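Local coordinates for protein tonb-dependent siderophore receptor (Acinetobacter baumannii, PDB 5FP1) that probably takes part in the first step of iron uptake, binding iron-chelating siderophores at the outer membrane for transport through a plugged beta-barrel, at residues P248-Q253 against D689-T694; Y299-P304 against S699-E704. All coordinates share one frame; numbering follows the deposited sequence.

Contact 1 of 2, residues P248-Q253 against D689-T694; sequences PAEVKQ and DKRYFT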
ATOM      1  N   PRO A 248      20.531  11.350  -3.274  1.00 18.63           N
ATOM      2  CA  PRO A 248      20.239  11.671  -4.659  1.00 19.20           C
ATOM      3  C   PRO A 248      21.087  12.868  -5.189  1.00 20.22           C
ATOM      4  O   PRO A 248      21.446  13.758  -4.431  1.00 18.99           O
ATOM      5  CB  PRO A 248      18.750  12.015  -4.625  1.00 18.12           C
ATOM      6  CG  PRO A 248      18.216  11.264  -3.449  1.00 18.43           C
ATOM      7  CD  PRO A 248      19.318  11.337  -2.436  1.00 19.22           C
ATOM      8  N   ALA A 249      21.409  12.831  -6.476  1.00 19.48           N
ATOM      9  CA  ALA A 249      22.181  13.868  -7.129  1.00 19.10           C
ATOM     10  C   ALA A 249      21.613  15.238  -6.855  1.00 19.22           C
ATOM     11  O   ALA A 249      20.393  15.428  -6.771  1.00 17.81           O
ATOM     12  CB  ALA A 249      22.226  13.614  -8.633  1.00 20.17           C
ATOM     13  N   GLU A 250      22.504  16.212  -6.742  1.00 21.52           N
ATOM     14  CA  GLU A 250      22.091  17.620  -6.561  1.00 19.77           C
ATOM     15  C   GLU A 250      21.763  18.227  -7.920  1.00 23.25           C
ATOM     16  O   GLU A 250      22.650  18.778  -8.600  1.00 21.00           O
ATOM     17  CB  GLU A 250      23.246  18.395  -5.903  1.00 27.13           C
ATOM     18  CG  GLU A 250      23.545  17.883  -4.504  1.00 32.64           C
ATOM     19  CD  GLU A 250      22.420  18.223  -3.521  1.00 42.85           C
ATOM     20  OE1 GLU A 250      21.575  19.091  -3.833  1.00 49.07           O
ATOM     21  OE2 GLU A 250      22.378  17.618  -2.431  1.00 52.22           O
ATOM     22  N   VAL A 251      20.508  18.072  -8.333  1.00 17.82           N
ATOM     23  CA  VAL A 251      20.004  18.605  -9.576  1.00 18.24           C
ATOM     24  C   VAL A 251      18.754  19.386  -9.252  1.00 20.23           C
ATOM     25  O   VAL A 251      18.199  19.274  -8.150  1.00 21.05           O
ATOM     26  CB  VAL A 251      19.673  17.506 -10.597  1.00 17.56           C
ATOM     27  CG1 VAL A 251      20.933  16.742 -10.947  1.00 17.47           C
ATOM     28  CG2 VAL A 251      18.634  16.544 -10.019  1.00 19.27           C
ATOM     29  N   LYS A 252      18.326  20.198 -10.203  1.00 20.54           N
ATOM     30  CA  LYS A 252      17.195  21.090  -9.976  1.00 21.68           C
ATOM     31  C   LYS A 252      15.941  20.321  -9.549  1.00 21.80           C
ATOM     32  O   LYS A 252      15.629  19.262 -10.092  1.00 21.66           O
ATOM     33  CB  LYS A 252      16.877  21.856 -11.238  1.00 22.11           C
ATOM     34  CG  LYS A 252      15.949  23.042 -11.028  1.00 32.14           C
ATOM     35  CD  LYS A 252      15.679  23.756 -12.349  1.00 37.41           C
ATOM     36  CE  LYS A 252      14.677  24.883 -12.153  1.00 50.19           C
ATOM     37  NZ  LYS A 252      14.463  25.647 -13.416  1.00 58.88           N
ATOM     38  N   GLN A 253      15.223  20.878  -8.593  1.00 20.80           N
ATOM     39  CA  GLN A 253      13.971  20.307  -8.140  1.00 24.05           C
ATOM     40  C   GLN A 253      13.053  20.054  -9.330  1.00 24.64           C
ATOM     41  O   GLN A 253      12.960  20.869 -10.238  1.00 20.76           O
ATOM     42  CB  GLN A 253      13.305  21.264  -7.128  1.00 24.16           C
ATOM     43  CG  GLN A 253      11.999  20.751  -6.566  1.00 22.08           C
ATOM     44  CD  GLN A 253      11.423  21.622  -5.472  1.00 30.25           C
ATOM     45  OE1 GLN A 253      11.887  22.727  -5.224  1.00 30.25           O
ATOM     46  NE2 GLN A 253      10.428  21.105  -4.789  1.00 24.91           N
ATOM     47  N   ASP A 689       7.157  24.030  -0.514  1.00 26.29           N
ATOM     48  CA  ASP A 689       7.820  23.577  -1.746  1.00 26.73           C
ATOM     49  C   ASP A 689       9.130  22.818  -1.461  1.00 24.57           C
ATOM     50  O   ASP A 689      10.150  22.975  -2.129  1.00 24.27           O
ATOM     51  CB  ASP A 689       8.071  24.754  -2.697  1.00 24.68           C
ATOM     52  CG  ASP A 689       8.218  24.315  -4.134  1.00 32.89           C
ATOM     53  OD1 ASP A 689       7.773  23.189  -4.499  1.00 23.85           O
ATOM     54  OD2 ASP A 689       8.792  25.100  -4.916  1.00 28.35           O
ATOM     55  N   LYS A 690       9.081  21.974  -0.455  1.00 21.13           N
ATOM     56  CA  LYS A 690      10.245  21.212  -0.042  1.00 20.35           C
ATOM     57  C   LYS A 690      10.568  20.141  -1.116  1.00 19.31           C
ATOM     58  O   LYS A 690       9.680  19.450  -1.596  1.00 19.60           O
ATOM     59  CB  LYS A 690       9.911  20.528   1.283  1.00 23.53           C
ATOM     60  CG  LYS A 690      10.975  19.604   1.838  1.00 23.64           C
ATOM     61  CD  LYS A 690      12.205  20.349   2.299  1.00 26.69           C
ATOM     62  CE  LYS A 690      13.251  19.338   2.700  1.00 27.62           C
ATOM     63  NZ  LYS A 690      14.467  19.962   3.308  1.00 30.59           N
ATOM     64  N   ARG A 691      11.838  20.043  -1.468  1.00 21.14           N
ATOM     65  CA  ARG A 691      12.377  18.926  -2.249  1.00 22.89           C
ATOM     66  C   ARG A 691      12.757  17.794  -1.308  1.00 20.16           C
ATOM     67  O   ARG A 691      13.706  17.879  -0.504  1.00 21.03           O
ATOM     68  CB  ARG A 691      13.599  19.368  -3.059  1.00 22.09           C
ATOM     69  CG  ARG A 691      14.204  18.275  -3.955  1.00 23.81           C
ATOM     70  CD  ARG A 691      15.485  18.798  -4.617  1.00 26.20           C
ATOM     71  NE  ARG A 691      16.120  17.880  -5.579  1.00 23.18           N
ATOM     72  CZ  ARG A 691      17.234  17.203  -5.351  1.00 17.47           C
ATOM     73  NH1 ARG A 691      17.822  17.250  -4.176  1.00 21.41           N
ATOM     74  NH2 ARG A 691      17.739  16.421  -6.295  1.00 21.96           N
ATOM     75  N   TYR A 692      11.998  16.715  -1.407  1.00 20.21           N
ATOM     76  CA  TYR A 692      12.278  15.525  -0.629  1.00 17.11           C
ATOM     77  C   TYR A 692      11.912  14.278  -1.436  1.00 18.26           C
ATOM     78  O   TYR A 692      11.401  14.375  -2.572  1.00 18.61           O
ATOM     79  CB  TYR A 692      11.555  15.565   0.740  1.00 18.38           C
ATOM     80  CG  TYR A 692      10.050  15.420   0.711  1.00 18.44           C
ATOM     81  CD1 TYR A 692       9.231  16.476   0.334  1.00 17.59           C
ATOM     82  CD2 TYR A 692       9.442  14.205   1.062  1.00 19.47           C
ATOM     83  CE1 TYR A 692       7.859  16.335   0.303  1.00 18.13           C
ATOM     84  CE2 TYR A 692       8.076  14.047   1.019  1.00 19.74           C
ATOM     85  CZ  TYR A 692       7.282  15.125   0.674  1.00 21.97           C
ATOM     86  OH  TYR A 692       5.916  14.972   0.638  1.00 22.42           O
ATOM     87  N   PHE A 693      12.236  13.123  -0.852  1.00 18.09           N
ATOM     88  CA  PHE A 693      12.127  11.837  -1.510  1.00 17.40           C
ATOM     89  C   PHE A 693      11.282  10.856  -0.696  1.00 18.44           C
ATOM     90  O   PHE A 693      11.560  10.612   0.480  1.00 17.18           O
ATOM     91  CB  PHE A 693      13.534  11.291  -1.740  1.00 18.51           C
ATOM     92  CG  PHE A 693      14.357  12.166  -2.644  1.00 16.99           C
ATOM     93  CD1 PHE A 693      15.064  13.220  -2.132  1.00 19.87           C
ATOM     94  CD2 PHE A 693      14.333  11.983  -4.025  1.00 18.78           C
ATOM     95  CE1 PHE A 693      15.756  14.061  -2.963  1.00 19.26           C
ATOM     96  CE2 PHE A 693      15.045  12.818  -4.859  1.00 19.09           C
ATOM     97  CZ  PHE A 693      15.722  13.870  -4.336  1.00 17.52           C
ATOM     98  N   THR A 694      10.278  10.288  -1.360  1.00 17.76           N
ATOM     99  CA  THR A 694       9.332   9.347  -0.747  1.00 17.92           C
ATOM    100  C   THR A 694       9.683   7.880  -0.962  1.00 19.19           C
ATOM    101  O   THR A 694       9.120   7.019  -0.310  1.00 21.57           O
ATOM    102  CB  THR A 694       7.940   9.566  -1.311  1.00 20.88           C
ATOM    103  OG1 THR A 694       8.032   9.608  -2.730  1.00 24.07           O
ATOM    104  CG2 THR A 694       7.378  10.855  -0.785  1.00 29.77           C
TER
HETATM  105  O   HOH W   1      20.176  15.847  -3.346  1.00 22.34           O
HETATM  106  O   HOH W   2      15.418  17.055  -8.238  1.00 20.70           O
HETATM  107  O   HOH W   3      12.184  24.541  -2.904  1.00 46.58           O
HETATM  108  O   HOH W   4      10.455  24.683  -7.036  1.00 50.72           O

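Contact 2 of 2, residues Y299-P304 against S699-E704; sequences YVWTNP and SHYATE. With PO4 (phosphate ion), chain B.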
ATOM      1  N   TYR A 299       3.519  -1.331 -18.941  1.00 15.06           N
ATOM      2  CA  TYR A 299       4.357  -0.194 -18.678  1.00 15.71           C
ATOM      3  C   TYR A 299       5.777  -0.274 -19.217  1.00 15.68           C
ATOM      4  O   TYR A 299       6.364  -1.363 -19.378  1.00 15.98           O
ATOM      5  CB  TYR A 299       4.402   0.126 -17.180  1.00 16.89           C
ATOM      6  CG  TYR A 299       5.128  -0.875 -16.318  1.00 17.26           C
ATOM      7  CD1 TYR A 299       6.517  -0.931 -16.284  1.00 18.09           C
ATOM      8  CD2 TYR A 299       4.422  -1.743 -15.499  1.00 16.66           C
ATOM      9  CE1 TYR A 299       7.184  -1.830 -15.466  1.00 14.88           C
ATOM     10  CE2 TYR A 299       5.083  -2.663 -14.694  1.00 18.07           C
ATOM     11  CZ  TYR A 299       6.462  -2.705 -14.678  1.00 18.11           C
ATOM     12  OH  TYR A 299       7.093  -3.650 -13.885  1.00 17.70           O
ATOM     13  N   VAL A 300       6.295   0.913 -19.486  1.00 16.07           N
ATOM     14  CA  VAL A 300       7.704   1.174 -19.787  1.00 15.47           C
ATOM     15  C   VAL A 300       8.088   2.447 -19.049  1.00 15.32           C
ATOM     16  O   VAL A 300       7.447   3.494 -19.230  1.00 15.11           O
ATOM     17  CB  VAL A 300       7.940   1.416 -21.302  1.00 17.41           C
ATOM     18  CG1 VAL A 300       9.348   1.951 -21.539  1.00 19.82           C
ATOM     19  CG2 VAL A 300       7.726   0.128 -22.074  1.00 19.24           C
ATOM     20  N   TRP A 301       9.082   2.382 -18.181  1.00 14.57           N
ATOM     21  CA  TRP A 301       9.530   3.571 -17.464  1.00 16.14           C
ATOM     22  C   TRP A 301      11.051   3.582 -17.324  1.00 16.09           C
ATOM     23  O   TRP A 301      11.733   2.564 -17.584  1.00 15.89           O
ATOM     24  CB  TRP A 301       8.818   3.766 -16.102  1.00 16.25           C
ATOM     25  CG  TRP A 301       9.111   2.743 -15.149  1.00 17.58           C
ATOM     26  CD1 TRP A 301       8.455   1.537 -15.004  1.00 17.98           C
ATOM     27  CD2 TRP A 301      10.178   2.736 -14.180  1.00 18.63           C
ATOM     28  NE1 TRP A 301       9.065   0.794 -14.027  1.00 18.34           N
ATOM     29  CE2 TRP A 301      10.113   1.507 -13.498  1.00 19.74           C
ATOM     30  CE3 TRP A 301      11.190   3.643 -13.841  1.00 21.07           C
ATOM     31  CZ2 TRP A 301      11.018   1.164 -12.477  1.00 20.08           C
ATOM     32  CZ3 TRP A 301      12.074   3.308 -12.828  1.00 21.60           C
ATOM     33  CH2 TRP A 301      11.996   2.076 -12.172  1.00 25.73           C
ATOM     34  N   THR A 302      11.573   4.740 -16.936  1.00 15.90           N
ATOM     35  CA  THR A 302      13.003   4.985 -16.973  1.00 16.50           C
ATOM     36  C   THR A 302      13.658   4.956 -15.617  1.00 16.07           C
ATOM     37  O   THR A 302      13.289   5.719 -14.714  1.00 16.40           O
ATOM     38  CB  THR A 302      13.313   6.349 -17.624  1.00 18.13           C
ATOM     39  OG1 THR A 302      12.851   6.337 -18.974  1.00 19.06           O
ATOM     40  CG2 THR A 302      14.794   6.619 -17.590  1.00 18.85           C
ATOM     41  N   ASN A 303      14.669   4.101 -15.496  1.00 14.36           N
ATOM     42  CA  ASN A 303      15.621   4.152 -14.386  1.00 14.23           C
ATOM     43  C   ASN A 303      16.723   5.170 -14.779  1.00 16.88           C
ATOM     44  O   ASN A 303      17.376   5.008 -15.817  1.00 16.80           O
ATOM     45  CB  ASN A 303      16.168   2.738 -14.147  1.00 16.16           C
ATOM     46  CG  ASN A 303      17.367   2.669 -13.188  1.00 15.82           C
ATOM     47  OD1 ASN A 303      18.087   3.647 -12.938  1.00 17.03           O
ATOM     48  ND2 ASN A 303      17.627   1.463 -12.715  1.00 17.92           N
ATOM     49  N   PRO A 304      16.901   6.238 -13.980  1.00 14.90           N
ATOM     50  CA  PRO A 304      17.879   7.285 -14.351  1.00 16.51           C
ATOM     51  C   PRO A 304      19.338   6.805 -14.149  1.00 15.06           C
ATOM     52  O   PRO A 304      19.877   6.813 -13.038  1.00 16.65           O
ATOM     53  CB  PRO A 304      17.519   8.431 -13.406  1.00 15.96           C
ATOM     54  CG  PRO A 304      17.071   7.716 -12.162  1.00 18.03           C
ATOM     55  CD  PRO A 304      16.272   6.532 -12.679  1.00 16.62           C
ATOM     56  N   SER A 699      19.077   0.176  -5.123  1.00 18.07           N
ATOM     57  CA  SER A 699      20.161   0.710  -5.925  1.00 20.42           C
ATOM     58  C   SER A 699      19.639   1.771  -6.905  1.00 21.18           C
ATOM     59  O   SER A 699      18.435   1.946  -7.076  1.00 18.51           O
ATOM     60  CB  SER A 699      20.884  -0.422  -6.656  1.00 22.37           C
ATOM     61  OG  SER A 699      22.149   0.043  -7.073  1.00 30.67           O
ATOM     62  N   HIS A 700      20.555   2.498  -7.508  1.00 18.48           N
ATOM     63  CA  HIS A 700      20.279   3.342  -8.668  1.00 17.59           C
ATOM     64  C   HIS A 700      19.616   4.708  -8.432  1.00 17.65           C
ATOM     65  O   HIS A 700      20.125   5.728  -8.918  1.00 17.48           O
ATOM     66  CB  HIS A 700      19.497   2.578  -9.732  1.00 17.57           C
ATOM     67  CG  HIS A 700      20.027   1.206 -10.009  1.00 19.27           C
ATOM     68  ND1 HIS A 700      21.351   0.963 -10.316  1.00 17.38           N
ATOM     69  CD2 HIS A 700      19.403   0.002 -10.049  1.00 18.85           C
ATOM     70  CE1 HIS A 700      21.521  -0.330 -10.521  1.00 19.37           C
ATOM     71  NE2 HIS A 700      20.355  -0.936 -10.366  1.00 17.59           N
ATOM     72  N   TYR A 701      18.474   4.744  -7.753  1.00 15.76           N
ATOM     73  CA  TYR A 701      17.687   5.969  -7.702  1.00 14.52           C
ATOM     74  C   TYR A 701      16.738   6.043  -6.534  1.00 15.92           C
ATOM     75  O   TYR A 701      16.437   5.042  -5.854  1.00 16.36           O
ATOM     76  CB  TYR A 701      16.892   6.154  -9.004  1.00 16.46           C
ATOM     77  CG  TYR A 701      15.638   5.319  -9.059  1.00 17.02           C
ATOM     78  CD1 TYR A 701      15.671   3.987  -9.462  1.00 19.98           C
ATOM     79  CD2 TYR A 701      14.415   5.856  -8.683  1.00 19.51           C
ATOM     80  CE1 TYR A 701      14.516   3.202  -9.456  1.00 19.32           C
ATOM     81  CE2 TYR A 701      13.262   5.110  -8.734  1.00 20.23           C
ATOM     82  CZ  TYR A 701      13.304   3.782  -9.120  1.00 20.17           C
ATOM     83  OH  TYR A 701      12.115   3.060  -9.136  1.00 21.03           O
ATOM     84  N   ALA A 702      16.278   7.264  -6.302  1.00 14.68           N
ATOM     85  CA  ALA A 702      15.197   7.552  -5.375  1.00 16.72           C
ATOM     86  C   ALA A 702      14.115   8.358  -6.068  1.00 18.87           C
ATOM     87  O   ALA A 702      14.369   9.051  -7.052  1.00 18.19           O
ATOM     88  CB  ALA A 702      15.710   8.318  -4.193  1.00 16.27           C
ATOM     89  N   THR A 703      12.905   8.311  -5.529  1.00 16.35           N
ATOM     90  CA  THR A 703      11.775   8.973  -6.149  1.00 14.69           C
ATOM     91  C   THR A 703      11.538  10.280  -5.429  1.00 16.26           C
ATOM     92  O   THR A 703      11.356  10.306  -4.208  1.00 15.58           O
ATOM     93  CB  THR A 703      10.497   8.109  -6.046  1.00 17.44           C
ATOM     94  OG1 THR A 703      10.715   6.867  -6.722  1.00 17.57           O
ATOM     95  CG2 THR A 703       9.284   8.790  -6.653  1.00 19.70           C
ATOM     96  N   GLU A 704      11.524  11.368  -6.190  1.00 14.56           N
ATOM     97  CA  GLU A 704      11.210  12.679  -5.651  1.00 16.42           C
ATOM     98  C   GLU A 704       9.723  12.863  -5.376  1.00 14.76           C
ATOM     99  O   GLU A 704       8.852  12.485  -6.166  1.00 17.08           O
ATOM    100  CB  GLU A 704      11.742  13.771  -6.613  1.00 19.26           C
ATOM    101  CG  GLU A 704      11.786  15.184  -6.048  1.00 20.06           C
ATOM    102  CD  GLU A 704      12.401  16.186  -7.038  1.00 25.94           C
ATOM    103  OE1 GLU A 704      13.099  15.757  -7.989  1.00 22.74           O
ATOM    104  OE2 GLU A 704      12.179  17.396  -6.867  1.00 22.70           O
TER
HETATM  105  P   PO4 B1716      20.060  -3.489 -12.627  1.00 76.68           P
HETATM  106  O1  PO4 B1716      21.329  -2.862 -13.165  1.00 57.43           O
HETATM  107  O2  PO4 B1716      18.931  -2.510 -12.865  1.00 48.93           O
HETATM  108  O3  PO4 B1716      20.192  -3.774 -11.131  1.00 58.84           O
HETATM  109  O4  PO4 B1716      19.777  -4.785 -13.367  1.00 73.89           O
HETATM  110  O   HOH W   5      21.622   5.590 -11.250  1.00 15.83           O

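Contact 1 of 2, residues P248-Q253 against D689-T694
Gln-253 and Arg-691 bring the backbones closest, their CA atoms 6.3 Å apart, and the chains diverge to 8.7 Å between the CA atoms of Pro-248 and Phe-693, so side chains must span the gap. Arg-691 is long enough to do it: CG lies anti to the backbone N (chi1 -178°) and the chain stays extended to NE. Its NH2 donates to Ala-249 O at 2.9 Å, nearly along the C=O axis, with the oxygen tilted somewhat from the guanidinium plane. That oxygen also receives a weak bond from Val-251 N, which closes an inverse gamma turn centred on Glu-250. In the plane of the group, NH1 donates to a water next to Pro-248 O, and NE to a second water, which in turn donates to Lys-252 O. Val-251 O lies over one guanidinium face, while Phe-693 CZ packs 3.7 Å above the other. Glu-250 OE1, 4.2 Å from Arg-691 NH1 and well out of plane, has no N-H pointing at it and acts through charge only; OE2 takes a weak bond from the NH1 water. Rigid Pro-248 suits the face of Phe-693: its CG sits 3.6 Å above the ring centre in a CH-pi contact, with Ile-234 and Val-660 packing around the pair. At the other end, the extended Gln-253 chain brings its amide to Asp-689, where NE2 donates to Asp-689 O at 3.3 Å, approaching from above the carbonyl plane. Gln-253 OE1 accepts from a water that also donates to Asp-689 OD2, while Asp-689 OD1 takes the backbone N of Arg-708. One cation from 689-694 thus gathers three backbone oxygens of loop 248-253, one directly and two through water; its charge would offset their partial negative charge, with Glu-250 probably adding long-range attraction.

Contact 2 of 2, residues Y299-P304 against S699-E704
Trp-301 and Tyr-701 meet obliquely, the indole six-membered ring and the phenol ring 5.7 Å between centroids with planes at 64°. The indole has Tyr-299 CD1 at its edge, and its outer corner, CH2, comes 3.2 Å from Tyr-701 OH. The imidazole of His-700 carries Ser-699 OG over one face, offset toward the rim, and phosphate oxygen O3 in its plane at the edge. There NE2 donates to O3 at 2.9 Å in a fairly straight bond (163°), while ND1 is bonded to Ser-307 OG. Asn-303 crosses His-700 at about a right angle, its ND2 resting 3.5 Å from CD2. Pro-304, compact and stiff, sets CG 3.5 Å from Tyr-701 CB. CG of Tyr-701 lies between the backbone N and the carbonyl carbon (chi1 80°), and the long phenol carries its hydroxyl to Gly-75 O, in the plug. A water donates to both Pro-304 O and His-700 O, at 2.8 Å to the latter, linking the two backbones. Tyrosine suits both ends: its CB and ring base pack on Pro-304, while the hydroxyl end touches the Trp-301 corner and bonds to the plug. The phosphate, probably from the crystallisation liquor, would favour a protonated His-700 and indicates only that an anion was accepted here in the crystal; no biological role follows from it.

From the N terminus, the chain passes the plug, then 248-253 in the loop before strand 264-279, then 299-304 at the end of strand 284-304. Nearly four hundred residues of barrel follow before 689-694 and 699-704 arrive in the loop between strands 678-685 and 709-717. Contact 1 and contact 2 each close a very long excursion, and because their segments alternate, the two closures cross. Strands 693-696 and 701-704 are neighbours in a small antiparallel sheet with 234-238, where Thr-694 N probably bonds to Thr-703 O. Gln-253 CG also packs against Glu-704 OE2. Together the contacts tie extracellular loops to an early barrel strand beside the plug.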